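Putative sulfatase yidJ (Bacteroides fragilis, PDB 2QZU) is a putative sulfatase that probably hydrolyses sulfate esters with the help of a bound metal ion, as arylsulfatases of its family do. Local coordinates at residues Phe406-Arg414 with Ala424-Ile432; Gly124-Lys132 with Glu204-Gln215. All coordinates share one frame; numbering follows the deposited sequence.

Contact 1 of 2, residues Phe406-Arg414 with Ala424-Ile432; sequences FDNHATGYR and AVHATDGKI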
ATOM      1  N   PHE A 406      -9.240 -22.693  12.040  1.00  8.09           N
ATOM      2  CA  PHE A 406      -9.726 -23.484  10.912  1.00 12.35           C
ATOM      3  C   PHE A 406      -9.168 -24.890  10.758  1.00 10.52           C
ATOM      4  O   PHE A 406      -9.894 -25.794  10.340  1.00 13.59           O
ATOM      5  CB  PHE A 406      -9.535 -22.726   9.591  1.00  8.31           C
ATOM      6  CG  PHE A 406      -8.104 -22.571   9.176  1.00 13.01           C
ATOM      7  CD1 PHE A 406      -7.308 -21.573   9.729  1.00 16.76           C
ATOM      8  CD2 PHE A 406      -7.547 -23.428   8.230  1.00 12.60           C
ATOM      9  CE1 PHE A 406      -5.979 -21.427   9.344  1.00 16.93           C
ATOM     10  CE2 PHE A 406      -6.219 -23.291   7.839  1.00 17.24           C
ATOM     11  CZ  PHE A 406      -5.434 -22.287   8.398  1.00 16.20           C
ATOM     12  N   ASP A 407      -7.897 -25.083  11.093  1.00 11.28           N
ATOM     13  CA  ASP A 407      -7.283 -26.402  10.958  1.00 15.16           C
ATOM     14  C   ASP A 407      -7.231 -27.227  12.247  1.00 17.09           C
ATOM     15  O   ASP A 407      -6.606 -28.287  12.286  1.00 15.69           O
ATOM     16  CB  ASP A 407      -5.879 -26.267  10.352  1.00  9.51           C
ATOM     17  CG  ASP A 407      -4.964 -25.376  11.174  1.00 23.10           C
ATOM     18  OD1 ASP A 407      -5.467 -24.608  12.019  1.00 21.74           O
ATOM     19  OD2 ASP A 407      -3.733 -25.435  10.956  1.00 18.84           O
ATOM     20  N   ASN A 408      -7.894 -26.743  13.293  1.00 11.32           N
ATOM     21  CA  ASN A 408      -7.948 -27.449  14.577  1.00 10.73           C
ATOM     22  C   ASN A 408      -9.034 -26.827  15.441  1.00 12.03           C
ATOM     23  O   ASN A 408      -8.769 -25.910  16.218  1.00 10.54           O
ATOM     24  CB  ASN A 408      -6.601 -27.370  15.307  1.00 10.23           C
ATOM     25  CG  ASN A 408      -6.622 -28.087  16.653  1.00 12.48           C
ATOM     26  OD1 ASN A 408      -7.601 -28.747  17.002  1.00 13.48           O
ATOM     27  ND2 ASN A 408      -5.536 -27.962  17.410  1.00 14.57           N
ATOM     28  N   HIS A 409     -10.257 -27.325  15.306  1.00 11.36           N
ATOM     29  CA  HIS A 409     -11.377 -26.784  16.067  1.00 13.06           C
ATOM     30  C   HIS A 409     -11.237 -26.888  17.585  1.00  9.68           C
ATOM     31  O   HIS A 409     -11.977 -26.236  18.315  1.00 11.13           O
ATOM     32  CB  HIS A 409     -12.688 -27.441  15.621  1.00 13.07           C
ATOM     33  CG  HIS A 409     -13.079 -27.124  14.208  1.00 11.29           C
ATOM     34  ND1 HIS A 409     -14.247 -27.579  13.638  1.00 13.05           N
ATOM     35  CD2 HIS A 409     -12.447 -26.406  13.246  1.00  8.19           C
ATOM     36  CE1 HIS A 409     -14.321 -27.160  12.386  1.00  8.48           C
ATOM     37  NE2 HIS A 409     -13.240 -26.446  12.125  1.00  9.54           N
ATOM     38  N   ALA A 410     -10.294 -27.698  18.066  1.00  9.56           N
ATOM     39  CA  ALA A 410     -10.098 -27.844  19.506  1.00 11.85           C
ATOM     40  C   ALA A 410      -9.335 -26.658  20.085  1.00  8.37           C
ATOM     41  O   ALA A 410      -9.073 -26.602  21.288  1.00  9.19           O
ATOM     42  CB  ALA A 410      -9.352 -29.145  19.813  1.00 12.22           C
ATOM     43  N   THR A 411      -8.973 -25.713  19.226  1.00  6.54           N
ATOM     44  CA  THR A 411      -8.245 -24.523  19.658  1.00  7.00           C
ATOM     45  C   THR A 411      -9.034 -23.288  19.259  1.00  8.53           C
ATOM     46  O   THR A 411      -9.556 -23.214  18.151  1.00  8.61           O
ATOM     47  CB  THR A 411      -6.842 -24.458  19.013  1.00 10.64           C
ATOM     48  OG1 THR A 411      -6.048 -25.546  19.500  1.00 12.85           O
ATOM     49  CG2 THR A 411      -6.146 -23.142  19.357  1.00 14.07           C
ATOM     50  N   GLY A 412      -9.124 -22.324  20.170  1.00  6.45           N
ATOM     51  CA  GLY A 412      -9.854 -21.111  19.864  1.00  5.60           C
ATOM     52  C   GLY A 412     -10.537 -20.492  21.068  1.00  7.08           C
ATOM     53  O   GLY A 412     -10.252 -20.842  22.213  1.00  6.00           O
ATOM     54  N   TYR A 413     -11.444 -19.562  20.792  1.00  7.50           N
ATOM     55  CA  TYR A 413     -12.194 -18.860  21.825  1.00  6.13           C
ATOM     56  C   TYR A 413     -13.686 -19.098  21.701  1.00  2.70           C
ATOM     57  O   TYR A 413     -14.207 -19.283  20.604  1.00  6.87           O
ATOM     58  CB  TYR A 413     -12.022 -17.344  21.691  1.00  5.51           C
ATOM     59  CG  TYR A 413     -10.710 -16.751  22.125  1.00 12.59           C
ATOM     60  CD1 TYR A 413     -10.443 -16.505  23.473  1.00 11.12           C
ATOM     61  CD2 TYR A 413      -9.760 -16.365  21.182  1.00  9.98           C
ATOM     62  CE1 TYR A 413      -9.260 -15.879  23.868  1.00  9.75           C
ATOM     63  CE2 TYR A 413      -8.577 -15.745  21.564  1.00 17.47           C
ATOM     64  CZ  TYR A 413      -8.333 -15.503  22.907  1.00 15.81           C
ATOM     65  OH  TYR A 413      -7.159 -14.888  23.285  1.00 14.64           O
ATOM     66  N   ARG A 414     -14.366 -19.066  22.840  1.00  5.58           N
ATOM     67  CA  ARG A 414     -15.823 -19.133  22.876  1.00  5.33           C
ATOM     68  C   ARG A 414     -16.173 -18.163  23.994  1.00  9.49           C
ATOM     69  O   ARG A 414     -15.493 -18.117  25.021  1.00  8.85           O
ATOM     70  CB  ARG A 414     -16.348 -20.534  23.198  1.00  2.17           C
ATOM     71  CG  ARG A 414     -16.112 -21.543  22.092  1.00  2.50           C
ATOM     72  CD  ARG A 414     -16.847 -21.199  20.792  1.00  5.27           C
ATOM     73  NE  ARG A 414     -16.739 -22.310  19.850  1.00  5.84           N
ATOM     74  CZ  ARG A 414     -15.622 -22.651  19.214  1.00  8.60           C
ATOM     75  NH1 ARG A 414     -14.506 -21.958  19.401  1.00  6.33           N
ATOM     76  NH2 ARG A 414     -15.608 -23.718  18.425  1.00  6.32           N
ATOM     77  N   ALA A 424     -15.048 -14.579  27.985  1.00  8.63           N
ATOM     78  CA  ALA A 424     -14.494 -15.461  26.973  1.00 10.07           C
ATOM     79  C   ALA A 424     -13.488 -16.424  27.575  1.00  9.21           C
ATOM     80  O   ALA A 424     -12.795 -16.097  28.539  1.00  9.93           O
ATOM     81  CB  ALA A 424     -13.834 -14.648  25.876  1.00  8.80           C
ATOM     82  N   VAL A 425     -13.431 -17.625  27.013  1.00 10.29           N
ATOM     83  CA  VAL A 425     -12.475 -18.625  27.460  1.00  9.17           C
ATOM     84  C   VAL A 425     -11.701 -19.077  26.236  1.00  5.37           C
ATOM     85  O   VAL A 425     -12.236 -19.108  25.122  1.00  7.85           O
ATOM     86  CB  VAL A 425     -13.154 -19.862  28.114  1.00 12.06           C
ATOM     87  CG1 VAL A 425     -13.966 -19.433  29.327  1.00 16.83           C
ATOM     88  CG2 VAL A 425     -14.029 -20.593  27.105  1.00 10.39           C
ATOM     89  N   HIS A 426     -10.431 -19.396  26.432  1.00  7.84           N
ATOM     90  CA  HIS A 426      -9.613 -19.865  25.331  1.00  9.94           C
ATOM     91  C   HIS A 426      -9.202 -21.296  25.609  1.00 11.01           C
ATOM     92  O   HIS A 426      -9.001 -21.683  26.759  1.00  9.87           O
ATOM     93  CB  HIS A 426      -8.367 -18.995  25.154  1.00 11.98           C
ATOM     94  CG  HIS A 426      -7.499 -19.425  24.014  1.00 12.89           C
ATOM     95  ND1 HIS A 426      -6.508 -20.376  24.145  1.00 14.04           N
ATOM     96  CD2 HIS A 426      -7.510 -19.074  22.706  1.00 10.08           C
ATOM     97  CE1 HIS A 426      -5.948 -20.592  22.970  1.00 16.08           C
ATOM     98  NE2 HIS A 426      -6.537 -19.815  22.079  1.00 17.25           N
ATOM     99  N   ALA A 427      -9.097 -22.086  24.548  1.00  7.37           N
ATOM    100  CA  ALA A 427      -8.695 -23.474  24.687  1.00  9.99           C
ATOM    101  C   ALA A 427      -7.645 -23.796  23.642  1.00  7.34           C
ATOM    102  O   ALA A 427      -7.648 -23.240  22.543  1.00  9.08           O
ATOM    103  CB  ALA A 427      -9.897 -24.399  24.510  1.00  7.85           C
ATOM    104  N   THR A 428      -6.737 -24.689  24.007  1.00  6.87           N
ATOM    105  CA  THR A 428      -5.689 -25.139  23.105  1.00 10.88           C
ATOM    106  C   THR A 428      -5.783 -26.657  23.164  1.00 10.88           C
ATOM    107  O   THR A 428      -5.631 -27.253  24.231  1.00 11.97           O
ATOM    108  CB  THR A 428      -4.292 -24.678  23.573  1.00 13.59           C
ATOM    109  OG1 THR A 428      -4.227 -23.246  23.557  1.00 14.18           O
ATOM    110  CG2 THR A 428      -3.211 -25.235  22.652  1.00 11.13           C
ATOM    111  N   ASP A 429      -6.067 -27.270  22.018  1.00 12.38           N
ATOM    112  CA  ASP A 429      -6.213 -28.721  21.928  1.00 10.71           C
ATOM    113  C   ASP A 429      -7.197 -29.302  22.946  1.00 11.86           C
ATOM    114  O   ASP A 429      -6.946 -30.352  23.543  1.00 12.76           O
ATOM    115  CB  ASP A 429      -4.852 -29.407  22.065  1.00 11.17           C
ATOM    116  CG  ASP A 429      -3.943 -29.135  20.884  1.00 25.20           C
ATOM    117  OD1 ASP A 429      -4.378 -29.363  19.736  1.00 36.06           O
ATOM    118  OD2 ASP A 429      -2.793 -28.696  21.101  1.00 35.73           O
ATOM    119  N   GLY A 430      -8.313 -28.606  23.143  1.00  7.10           N
ATOM    120  CA  GLY A 430      -9.337 -29.085  24.059  1.00 11.76           C
ATOM    121  C   GLY A 430      -9.173 -28.789  25.540  1.00 12.74           C
ATOM    122  O   GLY A 430      -9.953 -29.288  26.355  1.00 10.73           O
ATOM    123  N   LYS A 431      -8.183 -27.980  25.900  1.00 11.93           N
ATOM    124  CA  LYS A 431      -7.955 -27.644  27.307  1.00  9.17           C
ATOM    125  C   LYS A 431      -8.020 -26.131  27.528  1.00  9.46           C
ATOM    126  O   LYS A 431      -7.288 -25.379  26.884  1.00 10.10           O
ATOM    127  CB  LYS A 431      -6.594 -28.189  27.741  1.00 11.85           C
ATOM    128  CG  LYS A 431      -6.457 -29.690  27.507  1.00 16.53           C
ATOM    129  CD  LYS A 431      -5.020 -30.103  27.213  1.00 32.60           C
ATOM    130  CE  LYS A 431      -4.160 -30.085  28.458  1.00 44.02           C
ATOM    131  NZ  LYS A 431      -4.611 -31.114  29.436  1.00 50.51           N
ATOM    132  N   ILE A 432      -8.893 -25.693  28.436  1.00 10.39           N
ATOM    133  CA  ILE A 432      -9.045 -24.262  28.720  1.00 10.99           C
ATOM    134  C   ILE A 432      -7.696 -23.660  29.105  1.00 13.29           C
ATOM    135  O   ILE A 432      -7.050 -24.090  30.066  1.00 15.87           O
ATOM    136  CB  ILE A 432     -10.082 -24.007  29.828  1.00 10.03           C
ATOM    137  CG1 ILE A 432     -11.438 -24.591  29.415  1.00 16.00           C
ATOM    138  CG2 ILE A 432     -10.231 -22.509  30.064  1.00 11.40           C
ATOM    139  CD1 ILE A 432     -12.014 -23.995  28.134  1.00 24.13           C
TER
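Gly412 and Ala427 exchange both backbone bonds of an antiparallel hydrogen-bonded pair, Arg414 and Val425 do the same, and Tyr413 faces His426 between them as a non-hydrogen-bonded pair, the axes of 412-414 and 424-428 coming within 4.8 Å. This is the open end of the beta hairpin formed by strands 412-417 and 421-428, the central pair of a four-stranded antiparallel sheet. Tyr413 and His426 share one face of the sheet in a T-shaped stack: the imidazole turns its edge to the phenol, with CD2 of His426 over the centre of the Tyr413 ring, the centroids 4.7 Å apart and the planes at 71°. With its CG anti to the backbone N (chi1 -179°), His426 also brings one imidazole face over the carbonyl of Gly412, where CD2 of His426 lies 3.3 Å from O of Gly412. On the face of Arg414, Val425 and Ala427, helix 455-471 and the following loop close in; Val425 packs on Leu465, and the guanidinium of Arg414 pairs with Asp474 while its NH1 reaches the carbonyl O of Tyr413. The backbone of Gly412 (phi 148°) would drive a CB into O of Thr411, a conformation that calls for glycine. Beyond the ladder a type I turn, Asn408 to Thr411, meets a type I' turn, Thr428 to Lys431. N of Gly430 donates to O of Ala410 at 2.8 Å, and N of Asp429 reaches OG1 of Thr411, nearly straight, at 3.1 Å. Asn408 works both ways, its OD1 accepting from N of Ala410 in an Asx turn while its amide donates across the contact. That last bond, 3.0 Å from ND2 of Asn408 to OD1 of Asp429, lies near the amide plane but meets the carboxylate from above its plane.

Contact 2 of 2, residues Gly124-Lys132 with Glu204-Gln215; sequences GYNMGYIGK and EASKAIEYINGQ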
ATOM      1  N   GLY A 124     -40.773 -16.371  -4.989  1.00  7.25           N
ATOM      2  CA  GLY A 124     -41.054 -15.510  -6.128  1.00  8.17           C
ATOM      3  C   GLY A 124     -40.402 -14.139  -6.184  1.00  9.24           C
ATOM      4  O   GLY A 124     -40.805 -13.296  -6.989  1.00  9.82           O
ATOM      5  N   TYR A 125     -39.395 -13.913  -5.349  1.00  8.78           N
ATOM      6  CA  TYR A 125     -38.708 -12.625  -5.323  1.00  7.11           C
ATOM      7  C   TYR A 125     -37.685 -12.484  -6.439  1.00  9.08           C
ATOM      8  O   TYR A 125     -37.051 -13.460  -6.839  1.00  7.35           O
ATOM      9  CB  TYR A 125     -37.983 -12.434  -3.988  1.00  4.00           C
ATOM     10  CG  TYR A 125     -38.831 -11.876  -2.878  1.00  4.27           C
ATOM     11  CD1 TYR A 125     -39.994 -12.525  -2.465  1.00  7.43           C
ATOM     12  CD2 TYR A 125     -38.462 -10.703  -2.226  1.00  4.22           C
ATOM     13  CE1 TYR A 125     -40.771 -12.014  -1.425  1.00 12.08           C
ATOM     14  CE2 TYR A 125     -39.229 -10.183  -1.188  1.00  8.54           C
ATOM     15  CZ  TYR A 125     -40.381 -10.841  -0.794  1.00  7.37           C
ATOM     16  OH  TYR A 125     -41.135 -10.316   0.228  1.00 10.57           O
ATOM     17  N   ASN A 126     -37.544 -11.261  -6.939  1.00  9.20           N
ATOM     18  CA  ASN A 126     -36.558 -10.945  -7.965  1.00  8.71           C
ATOM     19  C   ASN A 126     -35.321 -10.742  -7.088  1.00 12.45           C
ATOM     20  O   ASN A 126     -35.360  -9.938  -6.153  1.00 12.39           O
ATOM     21  CB  ASN A 126     -36.929  -9.636  -8.660  1.00 10.76           C
ATOM     22  CG  ASN A 126     -36.791  -9.715 -10.164  1.00 27.85           C
ATOM     23  OD1 ASN A 126     -35.781 -10.190 -10.685  1.00 31.17           O
ATOM     24  ND2 ASN A 126     -37.806  -9.238 -10.876  1.00 38.11           N
HETATM   25  N   MSE A 127     -34.236 -11.458  -7.376  1.00  7.55           N
HETATM   26  CA  MSE A 127     -33.025 -11.382  -6.546  1.00  9.09           C
HETATM   27  C   MSE A 127     -31.790 -10.737  -7.181  1.00  7.25           C
HETATM   28  O   MSE A 127     -31.477 -10.985  -8.342  1.00 10.21           O
HETATM   29  CB  MSE A 127     -32.636 -12.793  -6.092  1.00 10.61           C
HETATM   30  CG  MSE A 127     -33.768 -13.610  -5.491  1.00  9.90           C
HETATM   31 SE   MSE A 127     -34.398 -12.912  -3.814  1.00 21.37          SE
HETATM   32  CE  MSE A 127     -32.810 -13.194  -2.738  1.00 10.95           C
ATOM     33  N   GLY A 128     -31.073  -9.942  -6.390  1.00  7.45           N
ATOM     34  CA  GLY A 128     -29.866  -9.294  -6.884  1.00  5.03           C
ATOM     35  C   GLY A 128     -28.789  -9.134  -5.816  1.00  8.62           C
ATOM     36  O   GLY A 128     -29.093  -8.888  -4.651  1.00  5.39           O
ATOM     37  N   TYR A 129     -27.529  -9.280  -6.214  1.00  6.42           N
ATOM     38  CA  TYR A 129     -26.410  -9.134  -5.291  1.00  5.43           C
ATOM     39  C   TYR A 129     -25.312  -8.329  -5.980  1.00  3.46           C
ATOM     40  O   TYR A 129     -24.853  -8.689  -7.061  1.00  4.39           O
ATOM     41  CB  TYR A 129     -25.855 -10.507  -4.885  1.00  3.20           C
ATOM     42  CG  TYR A 129     -24.911 -10.456  -3.692  1.00  4.73           C
ATOM     43  CD1 TYR A 129     -25.338 -10.856  -2.423  1.00  2.92           C
ATOM     44  CD2 TYR A 129     -23.607  -9.978  -3.824  1.00  2.07           C
ATOM     45  CE1 TYR A 129     -24.494 -10.779  -1.316  1.00  5.04           C
ATOM     46  CE2 TYR A 129     -22.749  -9.895  -2.715  1.00  2.07           C
ATOM     47  CZ  TYR A 129     -23.205 -10.297  -1.468  1.00  2.99           C
ATOM     48  OH  TYR A 129     -22.386 -10.209  -0.365  1.00  7.76           O
ATOM     49  N   ILE A 130     -24.899  -7.233  -5.352  1.00  6.97           N
ATOM     50  CA  ILE A 130     -23.857  -6.382  -5.914  1.00  4.59           C
ATOM     51  C   ILE A 130     -22.767  -6.174  -4.866  1.00  4.66           C
ATOM     52  O   ILE A 130     -23.060  -5.780  -3.740  1.00  4.95           O
ATOM     53  CB  ILE A 130     -24.431  -4.992  -6.303  1.00  4.36           C
ATOM     54  CG1 ILE A 130     -25.578  -5.153  -7.302  1.00  9.12           C
ATOM     55  CG2 ILE A 130     -23.332  -4.115  -6.888  1.00  9.77           C
ATOM     56  CD1 ILE A 130     -26.343  -3.867  -7.554  1.00  5.92           C
ATOM     57  N   GLY A 131     -21.517  -6.451  -5.224  1.00  4.58           N
ATOM     58  CA  GLY A 131     -20.442  -6.233  -4.271  1.00  3.52           C
ATOM     59  C   GLY A 131     -19.649  -7.443  -3.835  1.00  2.07           C
ATOM     60  O   GLY A 131     -19.571  -8.447  -4.545  1.00  6.81           O
ATOM     61  N   LYS A 132     -19.065  -7.336  -2.646  1.00  4.61           N
ATOM     62  CA  LYS A 132     -18.232  -8.380  -2.058  1.00  5.02           C
ATOM     63  C   LYS A 132     -19.041  -9.551  -1.507  1.00  5.17           C
ATOM     64  O   LYS A 132     -19.972  -9.362  -0.725  1.00  6.72           O
ATOM     65  CB  LYS A 132     -17.381  -7.761  -0.945  1.00  6.88           C
ATOM     66  CG  LYS A 132     -16.477  -8.730  -0.214  1.00  9.37           C
ATOM     67  CD  LYS A 132     -15.695  -8.003   0.869  1.00  7.91           C
ATOM     68  CE  LYS A 132     -14.888  -8.981   1.704  1.00  8.70           C
ATOM     69  NZ  LYS A 132     -14.187  -8.292   2.822  1.00  7.27           N
ATOM     70  N   GLU A 204     -21.085   0.603  -7.406  1.00  5.18           N
ATOM     71  CA  GLU A 204     -22.081  -0.270  -6.813  1.00  3.87           C
ATOM     72  C   GLU A 204     -23.412   0.439  -6.612  1.00  6.82           C
ATOM     73  O   GLU A 204     -24.465  -0.123  -6.903  1.00  5.79           O
ATOM     74  CB  GLU A 204     -21.539  -0.837  -5.500  1.00  6.80           C
ATOM     75  CG  GLU A 204     -20.464  -1.886  -5.747  1.00  4.48           C
ATOM     76  CD  GLU A 204     -19.453  -1.999  -4.624  1.00 13.28           C
ATOM     77  OE1 GLU A 204     -19.666  -1.384  -3.557  1.00 16.46           O
ATOM     78  OE2 GLU A 204     -18.442  -2.712  -4.814  1.00 15.74           O
ATOM     79  N   ALA A 205     -23.373   1.675  -6.125  1.00  4.11           N
ATOM     80  CA  ALA A 205     -24.599   2.433  -5.923  1.00  7.18           C
ATOM     81  C   ALA A 205     -25.266   2.706  -7.274  1.00 10.45           C
ATOM     82  O   ALA A 205     -26.492   2.691  -7.382  1.00  9.33           O
ATOM     83  CB  ALA A 205     -24.300   3.748  -5.197  1.00  8.00           C
ATOM     84  N   SER A 206     -24.465   2.952  -8.308  1.00  4.72           N
ATOM     85  CA  SER A 206     -25.027   3.201  -9.632  1.00  6.70           C
ATOM     86  C   SER A 206     -25.729   1.961 -10.173  1.00  7.03           C
ATOM     87  O   SER A 206     -26.797   2.062 -10.774  1.00 12.30           O
ATOM     88  CB  SER A 206     -23.941   3.642 -10.613  1.00 10.16           C
ATOM     89  OG  SER A 206     -23.486   4.940 -10.292  1.00 11.74           O
ATOM     90  N   LYS A 207     -25.137   0.788  -9.955  1.00  8.29           N
ATOM     91  CA  LYS A 207     -25.748  -0.449 -10.432  1.00 10.18           C
ATOM     92  C   LYS A 207     -26.981  -0.790  -9.592  1.00  7.39           C
ATOM     93  O   LYS A 207     -27.942  -1.372 -10.097  1.00  6.00           O
ATOM     94  CB  LYS A 207     -24.746  -1.607 -10.380  1.00  7.58           C
ATOM     95  CG  LYS A 207     -23.493  -1.397 -11.229  1.00 10.65           C
ATOM     96  CD  LYS A 207     -23.811  -1.105 -12.696  1.00 22.16           C
ATOM     97  CE  LYS A 207     -24.439  -2.301 -13.399  1.00 28.60           C
ATOM     98  NZ  LYS A 207     -24.674  -2.036 -14.850  1.00 31.26           N
ATOM     99  N   ALA A 208     -26.951  -0.434  -8.310  1.00  8.07           N
ATOM    100  CA  ALA A 208     -28.091  -0.695  -7.431  1.00  7.80           C
ATOM    101  C   ALA A 208     -29.266   0.173  -7.873  1.00 11.44           C
ATOM    102  O   ALA A 208     -30.416  -0.255  -7.827  1.00  8.46           O
ATOM    103  CB  ALA A 208     -27.728  -0.385  -5.981  1.00  8.01           C
ATOM    104  N   ILE A 209     -28.965   1.396  -8.304  1.00  7.89           N
ATOM    105  CA  ILE A 209     -29.993   2.323  -8.767  1.00  8.88           C
ATOM    106  C   ILE A 209     -30.646   1.777 -10.037  1.00  7.51           C
ATOM    107  O   ILE A 209     -31.867   1.807 -10.177  1.00  9.17           O
ATOM    108  CB  ILE A 209     -29.386   3.728  -9.010  1.00 12.48           C
ATOM    109  CG1 ILE A 209     -29.020   4.351  -7.657  1.00 11.26           C
ATOM    110  CG2 ILE A 209     -30.366   4.615  -9.769  1.00  9.38           C
ATOM    111  CD1 ILE A 209     -28.299   5.680  -7.752  1.00 13.48           C
ATOM    112  N   GLU A 210     -29.839   1.266 -10.960  1.00  7.14           N
ATOM    113  CA  GLU A 210     -30.404   0.702 -12.179  1.00  8.21           C
ATOM    114  C   GLU A 210     -31.317  -0.469 -11.827  1.00  7.28           C
ATOM    115  O   GLU A 210     -32.409  -0.602 -12.387  1.00  8.93           O
ATOM    116  CB  GLU A 210     -29.295   0.239 -13.123  1.00  8.08           C
ATOM    117  CG  GLU A 210     -28.355   1.361 -13.521  1.00 16.00           C
ATOM    118  CD  GLU A 210     -27.348   0.940 -14.568  1.00 27.38           C
ATOM    119  OE1 GLU A 210     -26.844  -0.198 -14.487  1.00 25.61           O
ATOM    120  OE2 GLU A 210     -27.053   1.757 -15.465  1.00 34.70           O
ATOM    121  N   TYR A 211     -30.878  -1.312 -10.897  1.00  5.16           N
ATOM    122  CA  TYR A 211     -31.685  -2.459 -10.488  1.00  7.77           C
ATOM    123  C   TYR A 211     -33.011  -1.983  -9.898  1.00  7.63           C
ATOM    124  O   TYR A 211     -34.080  -2.479 -10.255  1.00  6.58           O
ATOM    125  CB  TYR A 211     -30.946  -3.292  -9.438  1.00  5.54           C
ATOM    126  CG  TYR A 211     -31.658  -4.584  -9.103  1.00  7.43           C
ATOM    127  CD1 TYR A 211     -31.579  -5.683  -9.953  1.00 14.58           C
ATOM    128  CD2 TYR A 211     -32.421  -4.701  -7.944  1.00  7.07           C
ATOM    129  CE1 TYR A 211     -32.241  -6.872  -9.658  1.00 10.69           C
ATOM    130  CE2 TYR A 211     -33.090  -5.886  -7.638  1.00 11.34           C
ATOM    131  CZ  TYR A 211     -32.993  -6.965  -8.500  1.00 15.01           C
ATOM    132  OH  TYR A 211     -33.642  -8.144  -8.208  1.00 16.59           O
ATOM    133  N   ILE A 212     -32.928  -1.016  -8.992  1.00  6.06           N
ATOM    134  CA  ILE A 212     -34.109  -0.461  -8.345  1.00  7.51           C
ATOM    135  C   ILE A 212     -35.071   0.186  -9.347  1.00  7.18           C
ATOM    136  O   ILE A 212     -36.288   0.009  -9.246  1.00  7.23           O
ATOM    137  CB  ILE A 212     -33.696   0.561  -7.259  1.00  7.06           C
ATOM    138  CG1 ILE A 212     -33.023  -0.188  -6.101  1.00  6.40           C
ATOM    139  CG2 ILE A 212     -34.908   1.335  -6.776  1.00  7.46           C
ATOM    140  CD1 ILE A 212     -32.364   0.705  -5.061  1.00  5.53           C
ATOM    141  N   ASN A 213     -34.530   0.926 -10.311  1.00  8.16           N
ATOM    142  CA  ASN A 213     -35.364   1.564 -11.328  1.00 11.15           C
ATOM    143  C   ASN A 213     -36.172   0.490 -12.060  1.00 13.69           C
ATOM    144  O   ASN A 213     -37.338   0.697 -12.393  1.00 11.23           O
ATOM    145  CB  ASN A 213     -34.498   2.317 -12.342  1.00  6.64           C
ATOM    146  CG  ASN A 213     -33.892   3.591 -11.776  1.00  7.57           C
ATOM    147  OD1 ASN A 213     -33.020   4.204 -12.398  1.00 16.33           O
ATOM    148  ND2 ASN A 213     -34.350   4.003 -10.602  1.00  4.46           N
ATOM    149  N   GLY A 214     -35.538  -0.655 -12.295  1.00  8.77           N
ATOM    150  CA  GLY A 214     -36.198  -1.743 -12.990  1.00 11.60           C
ATOM    151  C   GLY A 214     -37.285  -2.455 -12.205  1.00 12.77           C
ATOM    152  O   GLY A 214     -37.984  -3.304 -12.754  1.00 14.73           O
ATOM    153  N   GLN A 215     -37.436  -2.115 -10.928  1.00 10.80           N
ATOM    154  CA  GLN A 215     -38.447  -2.744 -10.081  1.00  8.44           C
ATOM    155  C   GLN A 215     -39.652  -1.827  -9.882  1.00 12.78           C
ATOM    156  O   GLN A 215     -40.594  -2.170  -9.167  1.00 10.93           O
ATOM    157  CB  GLN A 215     -37.861  -3.079  -8.700  1.00 13.70           C
ATOM    158  CG  GLN A 215     -36.542  -3.843  -8.711  1.00 13.21           C
ATOM    159  CD  GLN A 215     -36.611  -5.125  -9.510  1.00 13.52           C
ATOM    160  OE1 GLN A 215     -37.483  -5.962  -9.290  1.00 14.49           O
ATOM    161  NE2 GLN A 215     -35.682  -5.286 -10.447  1.00 18.62           N
TER
HETATM  162  O   HOH W   1     -33.151 -10.182 -10.558  1.00 23.49           O
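The Tyr211 ring turns its hydroxyl edge to the strand, where O of Asn126 lies near the ring plane, 3.2 Å from OH of Tyr211; over one face sits NE2 of Gln215, 3.7 Å above the plane. Also at this edge, in plane, a water accepts from OH of Tyr211 and donates to OD1 of Asn126 at 2.6 Å and to O of Met127, a selenomethionine, so three groups fix it between helix and strand. The Gln215 amide is held by its bond from NE2 to O of Tyr211; its plane stands 81° from that of the Asn126 amide. Tyr211 reaches the strand because its CG is anti to the backbone N (chi1 -173°), and its CZ comes 4.1 Å from N of Gly128, obliquely to the ring. Further along, CD1 of Ile130 presses on the helix backbone, 3.6 Å from N of Ala208, while its CG2 lies 3.8 Å from CG of Glu204. OE2 of Glu204 is hydrogen-bonded to OH of Tyr183. Residues 204-213 of helix 200-213 run almost antiparallel to strand 126-130, at 169°, the helix-on-sheet packing of the alpha/beta core shared by sulfatases and alkaline phosphatases.

Overall arrangement
The chain's centre lies between contacts 1 and 2, whose own centres are 41 Å apart and whose nearest atoms are about 16 Å from each other, so neither touches the other. They belong to different sheets: contact 2 packs a helix on the mixed eight-stranded sheet, whereas contact 1 joins the middle strands of the later, smaller antiparallel sheet. Both segments of contact 2 precede those of contact 1 in the sequence. Contact 2 runs on toward Lys132, which forms a salt bridge with Asp36, just past the end of strand 29-35. Ser76, predicted to mature to the 3-oxoalanine of sulfatases but unmodified here, belongs to neither contact.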